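Local coordinates for putative glucoamylase (Bacteroides uniformis, PDB 4GL3), which is a putative glucoamylase that probably hydrolyses glycosidic bonds in glucose-containing carbohydrates, at residues 101-106 against 124-129; 129-134 against 162-167. All coordinates share one frame; numbering follows the deposited sequence. Where two conformers were deposited one is given.

How the contacts relate
Contacts 1 and 2 follow one another along the chain and share helix 124-140: its first turns meet 101-106, and the next turn, beginning at the shared F129, meets 162-167. Their centres lie about 9 Å apart, on the same side of the molecule's centre, and the two merge into continuous packing. W101 CZ3 of contact 1 touches F131 CE2 of contact 2 at 3.6 Å, and I124 and A128 pack against F167 and W164. One helix is thus flanked by the approach to strand 104-106 and by the chain leaving helix 146-161. This suits a largely helical protein whose family belongs to the six-hairpin clan, in which paired helices form an alpha/alpha toroid.

Contact 1: residues 101-106 against 124-129; sequences WAHWMN and IVESAF
H103 and E126 meet flat against each other: the imidazole and carboxylate planes are only 8° apart, and the acid lies over one face of the ring. E126 CG is 3.9 Å from the centroid of the H103 ring, over its face, a CH-pi contact. E126 OE2 sits toward the rim, 3.4 Å from H103 NE2, but above the ring, so this approach is not a hydrogen bond. H103 carries its ring out with CG anti to the backbone N (chi1 -176°), while a bend in the E126 chain at chi2 lays its carboxylate over that ring. Beside this pair, W101 N donates to S127 OG at 2.9 Å, somewhat bent at 145°, and W101 CE3 lies 3.7 Å from the same S127 OG.

S127 OG also bonds D123 O, so the hydroxyl links the strand approach to the start of the helix. E126 OE1 takes the N-H of G55, whereas OE2 bonds a bound Tris molecule, and a glycerol lies near H103. Both are probably from the crystallisation liquor, yet their place beside this pair is consistent with a polyol- or sugar-accepting pocket. The H103 ring is stacked with F115; an alanine in place of H103 would probably leave the E126 carboxylate without its flat neighbour and F115 without its stacking partner. W101 is held at its indole end by NE1 bonding to L89 O.

Beyond the contact, 104-106 forms the middle strand of a three-stranded antiparallel sheet between 51-53 and 112-113, while helix 124-140 presents its first turn to the sheet's edge, with E126 touching T53, and packs V125 and A128 against helix 197-205.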
loop_
_atom_site.group_PDB
_atom_site.type_symbol
_atom_site.label_atom_id
_atom_site.label_comp_id
_atom_site.label_asym_id
_atom_site.label_seq_id
_atom_site.Cartn_x
_atom_site.Cartn_y
_atom_site.Cartn_z
ATOM N N TRP A 101 13.428 4.004 -8.203
ATOM C CA TRP A 101 12.646 4.461 -9.356
ATOM C C TRP A 101 11.848 5.714 -9.034
ATOM O O TRP A 101 11.641 6.056 -7.851
ATOM C CB TRP A 101 11.700 3.324 -9.830
ATOM C CG TRP A 101 12.418 2.013 -10.074
ATOM C CD1 TRP A 101 13.105 1.661 -11.178
ATOM C CD2 TRP A 101 12.526 0.893 -9.160
ATOM N NE1 TRP A 101 13.600 0.359 -11.048
ATOM C CE2 TRP A 101 13.266 -0.107 -9.803
ATOM C CE3 TRP A 101 12.051 0.644 -7.881
ATOM C CZ2 TRP A 101 13.560 -1.296 -9.196
ATOM C CZ3 TRP A 101 12.352 -0.549 -7.264
ATOM C CH2 TRP A 101 13.069 -1.520 -7.934
ATOM N N ALA A 102 11.396 6.367 -10.106
ATOM C CA ALA A 102 10.399 7.424 -10.076
ATOM C C ALA A 102 8.996 6.908 -9.643
ATOM O O ALA A 102 8.748 5.691 -9.586
ATOM C CB ALA A 102 10.349 8.180 -11.416
ATOM N N HIS A 103 8.124 7.838 -9.236
ATOM C CA HIS A 103 6.728 7.536 -8.903
ATOM C C HIS A 103 6.059 6.950 -10.166
ATOM O O HIS A 103 5.430 5.901 -10.106
ATOM C CB HIS A 103 6.084 8.809 -8.391
ATOM C CG HIS A 103 4.665 8.680 -7.907
ATOM N ND1 HIS A 103 4.077 9.659 -7.113
ATOM C CD2 HIS A 103 3.706 7.746 -8.130
ATOM C CE1 HIS A 103 2.821 9.304 -6.853
ATOM N NE2 HIS A 103 2.570 8.153 -7.465
ATOM N N TRP A 104 6.180 7.654 -11.287
ATOM C CA TRP A 104 5.599 7.226 -12.559
ATOM C C TRP A 104 6.691 6.968 -13.595
ATOM O O TRP A 104 7.671 7.694 -13.644
ATOM C CB TRP A 104 4.688 8.315 -13.114
ATOM C CG TRP A 104 3.353 8.459 -12.435
ATOM C CD1 TRP A 104 2.813 7.645 -11.520
ATOM C CD2 TRP A 104 2.396 9.486 -12.680
ATOM N NE1 TRP A 104 1.561 8.089 -11.163
ATOM C CE2 TRP A 104 1.285 9.224 -11.861
ATOM C CE3 TRP A 104 2.374 10.606 -13.520
ATOM C CZ2 TRP A 104 0.144 10.034 -11.841
ATOM C CZ3 TRP A 104 1.224 11.412 -13.524
ATOM C CH2 TRP A 104 0.130 11.119 -12.677
HETATM N N MSE A 105 6.498 5.938 -14.406
HETATM C CA MSE A 105 7.297 5.692 -15.604
HETATM C C MSE A 105 6.431 5.199 -16.752
HETATM O O MSE A 105 5.260 4.757 -16.559
HETATM C CB MSE A 105 8.416 4.647 -15.349
HETATM C CG MSE A 105 7.958 3.312 -14.925
HETATM SE SE MSE A 105 9.368 1.942 -14.908
HETATM C CE MSE A 105 10.572 2.815 -13.688
ATOM N N ASN A 106 6.982 5.312 -17.951
ATOM C CA ASN A 106 6.296 4.832 -19.117
ATOM C C ASN A 106 6.312 3.303 -19.054
ATOM O O ASN A 106 7.382 2.710 -18.965
ATOM C CB ASN A 106 6.962 5.383 -20.354
ATOM C CG ASN A 106 6.285 4.975 -21.626
ATOM O OD1 ASN A 106 6.133 3.780 -21.916
ATOM N ND2 ASN A 106 5.934 5.955 -22.439
ATOM N N ILE A 124 11.328 7.578 -3.100
ATOM C CA ILE A 124 11.701 6.408 -2.328
ATOM C C ILE A 124 10.550 5.761 -1.578
ATOM O O ILE A 124 10.700 4.605 -1.110
ATOM C CB ILE A 124 12.905 6.611 -1.369
ATOM C CG1 ILE A 124 12.551 7.469 -0.156
ATOM C CG2 ILE A 124 14.089 7.207 -2.140
ATOM C CD1 ILE A 124 13.702 7.423 0.875
ATOM N N VAL A 125 9.432 6.479 -1.424
ATOM C CA VAL A 125 8.249 5.887 -0.779
ATOM C C VAL A 125 7.638 4.906 -1.785
ATOM O O VAL A 125 7.405 3.746 -1.472
ATOM C CB VAL A 125 7.223 6.948 -0.318
ATOM C CG1 VAL A 125 5.935 6.240 0.155
ATOM C CG2 VAL A 125 7.842 7.858 0.782
ATOM N N GLU A 126 7.465 5.349 -3.025
ATOM C CA GLU A 126 6.945 4.457 -4.072
ATOM C C GLU A 126 7.913 3.281 -4.253
ATOM O O GLU A 126 7.520 2.109 -4.400
ATOM C CB GLU A 126 6.778 5.212 -5.385
ATOM C CG GLU A 126 5.811 6.377 -5.291
ATOM C CD GLU A 126 4.360 5.953 -5.227
ATOM O OE1 GLU A 126 4.030 4.942 -5.911
ATOM O OE2 GLU A 126 3.578 6.644 -4.534
ATOM N N SER A 127 9.200 3.564 -4.195
ATOM C CA SER A 127 10.167 2.468 -4.420
ATOM C C SER A 127 10.132 1.471 -3.258
ATOM O O SER A 127 10.311 0.276 -3.460
ATOM C CB SER A 127 11.596 3.018 -4.576
ATOM O OG SER A 127 11.735 3.703 -5.806
ATOM N N ALA A 128 9.904 1.977 -2.032
ATOM C CA ALA A 128 9.799 1.136 -0.831
ATOM C C ALA A 128 8.580 0.188 -0.952
ATOM O O ALA A 128 8.665 -0.966 -0.567
ATOM C CB ALA A 128 9.704 1.986 0.446
ATOM N N PHE A 129 7.466 0.678 -1.487
ATOM C CA PHE A 129 6.301 -0.161 -1.680
ATOM C C PHE A 129 6.582 -1.231 -2.740
ATOM O O PHE A 129 6.161 -2.417 -2.600
ATOM C CB PHE A 129 5.077 0.668 -2.033
ATOM C CG PHE A 129 4.666 1.652 -0.971
ATOM C CD1 PHE A 129 4.821 1.371 0.401
ATOM C CD2 PHE A 129 4.074 2.841 -1.341
ATOM C CE1 PHE A 129 4.391 2.294 1.380
ATOM C CE2 PHE A 129 3.672 3.775 -0.378
ATOM C CZ PHE A 129 3.860 3.507 0.966
#

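Contact 2: residues 129-134 against 162-167; sequences FMFEGL and AEWNFF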
loop_
_atom_site.group_PDB
_atom_site.type_symbol
_atom_site.label_atom_id
_atom_site.label_comp_id
_atom_site.label_asym_id
_atom_site.label_seq_id
_atom_site.Cartn_x
_atom_site.Cartn_y
_atom_site.Cartn_z
ATOM N N PHE A 129 7.466 0.678 -1.487
ATOM C CA PHE A 129 6.301 -0.161 -1.680
ATOM C C PHE A 129 6.582 -1.231 -2.740
ATOM O O PHE A 129 6.161 -2.417 -2.600
ATOM C CB PHE A 129 5.077 0.668 -2.033
ATOM C CG PHE A 129 4.666 1.652 -0.971
ATOM C CD1 PHE A 129 4.821 1.371 0.401
ATOM C CD2 PHE A 129 4.074 2.841 -1.341
ATOM C CE1 PHE A 129 4.391 2.294 1.380
ATOM C CE2 PHE A 129 3.672 3.775 -0.378
ATOM C CZ PHE A 129 3.860 3.507 0.966
HETATM N N MSE A 130 7.370 -0.872 -3.754
HETATM C CA MSE A 130 7.820 -1.885 -4.731
HETATM C C MSE A 130 8.688 -2.947 -4.021
HETATM O O MSE A 130 8.485 -4.143 -4.237
HETATM C CB MSE A 130 8.528 -1.273 -5.958
HETATM C CG MSE A 130 9.187 -2.337 -6.849
HETATM SE SE MSE A 130 7.887 -3.497 -7.680
HETATM C CE MSE A 130 7.161 -2.235 -8.892
ATOM N N PHE A 131 9.653 -2.529 -3.192
ATOM C CA PHE A 131 10.520 -3.495 -2.489
ATOM C C PHE A 131 9.732 -4.330 -1.481
ATOM O O PHE A 131 10.045 -5.471 -1.243
ATOM C CB PHE A 131 11.739 -2.805 -1.853
ATOM C CG PHE A 131 12.855 -2.534 -2.851
ATOM C CD1 PHE A 131 13.500 -3.565 -3.451
ATOM C CD2 PHE A 131 13.154 -1.250 -3.255
ATOM C CE1 PHE A 131 14.467 -3.368 -4.431
ATOM C CE2 PHE A 131 14.145 -1.018 -4.198
ATOM C CZ PHE A 131 14.793 -2.089 -4.795
ATOM N N GLU A 132 8.706 -3.750 -0.879
ATOM C CA GLU A 132 7.816 -4.528 0.012
ATOM C C GLU A 132 7.262 -5.750 -0.744
ATOM O O GLU A 132 7.422 -6.907 -0.339
ATOM C CB GLU A 132 6.715 -3.604 0.579
ATOM C CG GLU A 132 5.777 -4.253 1.599
ATOM C CD GLU A 132 4.704 -3.287 2.084
ATOM O OE1 GLU A 132 4.593 -2.135 1.581
ATOM O OE2 GLU A 132 3.952 -3.666 2.989
ATOM N N GLY A 133 6.716 -5.515 -1.921
ATOM C CA GLY A 133 6.338 -6.606 -2.783
ATOM C C GLY A 133 7.451 -7.515 -3.294
ATOM O O GLY A 133 7.299 -8.725 -3.282
ATOM N N LEU A 134 8.572 -6.951 -3.750
ATOM C CA LEU A 134 9.646 -7.771 -4.313
ATOM C C LEU A 134 10.262 -8.655 -3.238
ATOM O O LEU A 134 10.636 -9.802 -3.524
ATOM C CB LEU A 134 10.713 -6.954 -5.052
ATOM C CG LEU A 134 10.308 -6.175 -6.337
ATOM C CD1 LEU A 134 11.543 -5.390 -6.866
ATOM C CD2 LEU A 134 9.726 -7.091 -7.419
ATOM N N ALA A 162 19.668 -0.738 -3.774
ATOM C CA ALA A 162 18.791 0.346 -3.324
ATOM C C ALA A 162 19.531 1.132 -2.233
ATOM O O ALA A 162 19.731 0.606 -1.146
ATOM C CB ALA A 162 17.459 -0.162 -2.802
ATOM N N GLU A 163 19.904 2.395 -2.537
ATOM C CA GLU A 163 20.802 3.201 -1.665
ATOM C C GLU A 163 20.035 4.028 -0.626
ATOM O O GLU A 163 20.012 5.267 -0.670
ATOM C CB GLU A 163 21.697 4.118 -2.500
ATOM C CG GLU A 163 22.685 3.412 -3.424
ATOM C CD GLU A 163 23.269 4.395 -4.433
ATOM O OE1 GLU A 163 23.706 5.510 -4.020
ATOM O OE2 GLU A 163 23.220 4.079 -5.639
ATOM N N TRP A 164 19.411 3.341 0.326
ATOM C CA TRP A 164 18.567 4.026 1.330
ATOM C C TRP A 164 19.319 5.190 2.013
ATOM O O TRP A 164 18.777 6.299 2.140
ATOM C CB TRP A 164 18.037 3.018 2.376
ATOM C CG TRP A 164 17.327 1.881 1.716
ATOM C CD1 TRP A 164 17.815 0.645 1.486
ATOM C CD2 TRP A 164 16.009 1.910 1.163
ATOM N NE1 TRP A 164 16.908 -0.110 0.778
ATOM C CE2 TRP A 164 15.777 0.643 0.577
ATOM C CE3 TRP A 164 15.010 2.894 1.081
ATOM C CZ2 TRP A 164 14.581 0.332 -0.091
ATOM C CZ3 TRP A 164 13.829 2.605 0.413
ATOM C CH2 TRP A 164 13.616 1.325 -0.179
ATOM N N ASN A 165 20.546 4.934 2.432
ATOM C CA ASN A 165 21.237 5.929 3.247
ATOM C C ASN A 165 21.606 7.193 2.486
ATOM O O ASN A 165 21.753 8.245 3.113
ATOM C CB ASN A 165 22.463 5.392 3.984
ATOM C CG ASN A 165 22.887 6.315 5.112
ATOM O OD1 ASN A 165 22.093 6.610 5.995
ATOM N ND2 ASN A 165 24.153 6.770 5.094
ATOM N N PHE A 166 21.714 7.114 1.151
ATOM C CA PHE A 166 21.898 8.322 0.333
ATOM C C PHE A 166 20.799 9.359 0.622
ATOM O O PHE A 166 21.065 10.551 0.601
ATOM C CB PHE A 166 21.895 7.931 -1.148
ATOM C CG PHE A 166 21.981 9.098 -2.095
ATOM C CD1 PHE A 166 23.209 9.757 -2.303
ATOM C CD2 PHE A 166 20.850 9.592 -2.707
ATOM C CE1 PHE A 166 23.283 10.818 -3.174
ATOM C CE2 PHE A 166 20.928 10.685 -3.556
ATOM C CZ PHE A 166 22.150 11.256 -3.799
ATOM N N PHE A 167 19.569 8.886 0.883
ATOM C CA PHE A 167 18.422 9.739 1.043
ATOM C C PHE A 167 18.306 10.397 2.402
ATOM O O PHE A 167 17.334 11.152 2.663
ATOM C CB PHE A 167 17.127 9.007 0.600
ATOM C CG PHE A 167 17.133 8.677 -0.852
ATOM C CD1 PHE A 167 17.772 7.538 -1.331
ATOM C CD2 PHE A 167 16.619 9.570 -1.771
ATOM C CE1 PHE A 167 17.853 7.299 -2.700
ATOM C CE2 PHE A 167 16.629 9.305 -3.101
ATOM C CZ PHE A 167 17.257 8.161 -3.576
#
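F131 reaches from helix 124-140 to touch both A162 and W164; F131 CA and A162 CA, the nearest such pair, are 9.2 Å apart, so side chains alone make the contact. Neighbouring ring atoms CD2, CE2 and CZ serve the two partners. F131 CE2 approaches A162 CB at 3.7 Å, with CZ almost as near, while F131 CD2 comes 3.8 Å from W164 CZ2. The two aromatic groups meet obliquely, their planes at 71° and the centroids of the F131 ring and the W164 six-membered ring 5.9 Å apart. Both residues have CG anti to the carbonyl carbon (chi1 -80° in F131, -54° in W164), which sends the rings into the space between the segments. No hydrogen bond crosses, and all three touching residues are buried. L202 of helix 197-205 packs on both aromatic rings, and L158 adds a further apolar wall beside F131.

The consecutive helices 124-140 and 146-161 pack together, L134 resting on I155 and L158; the pair is consistent with one of the helical hairpins of an alpha/alpha toroid, as expected of the six-hairpin clan. The chain leaves the second helix at A162, and an inverse gamma turn centred on E163, with a weak bond of 3.1 Å from W164 N to A162 O, swings it round so that A162 CB points at F131 and the far end of the W164 indole reaches it.

The far side of 162-167 is looser. E163, N165 and F166 are partly exposed and do not touch 129-134: E163 OE1 bonds H98 ND1, and the F166 ring stacks on H98 and meets W178 edge-to-face. F167 is buried, with F166 CD2 3.8 Å above its ring centre.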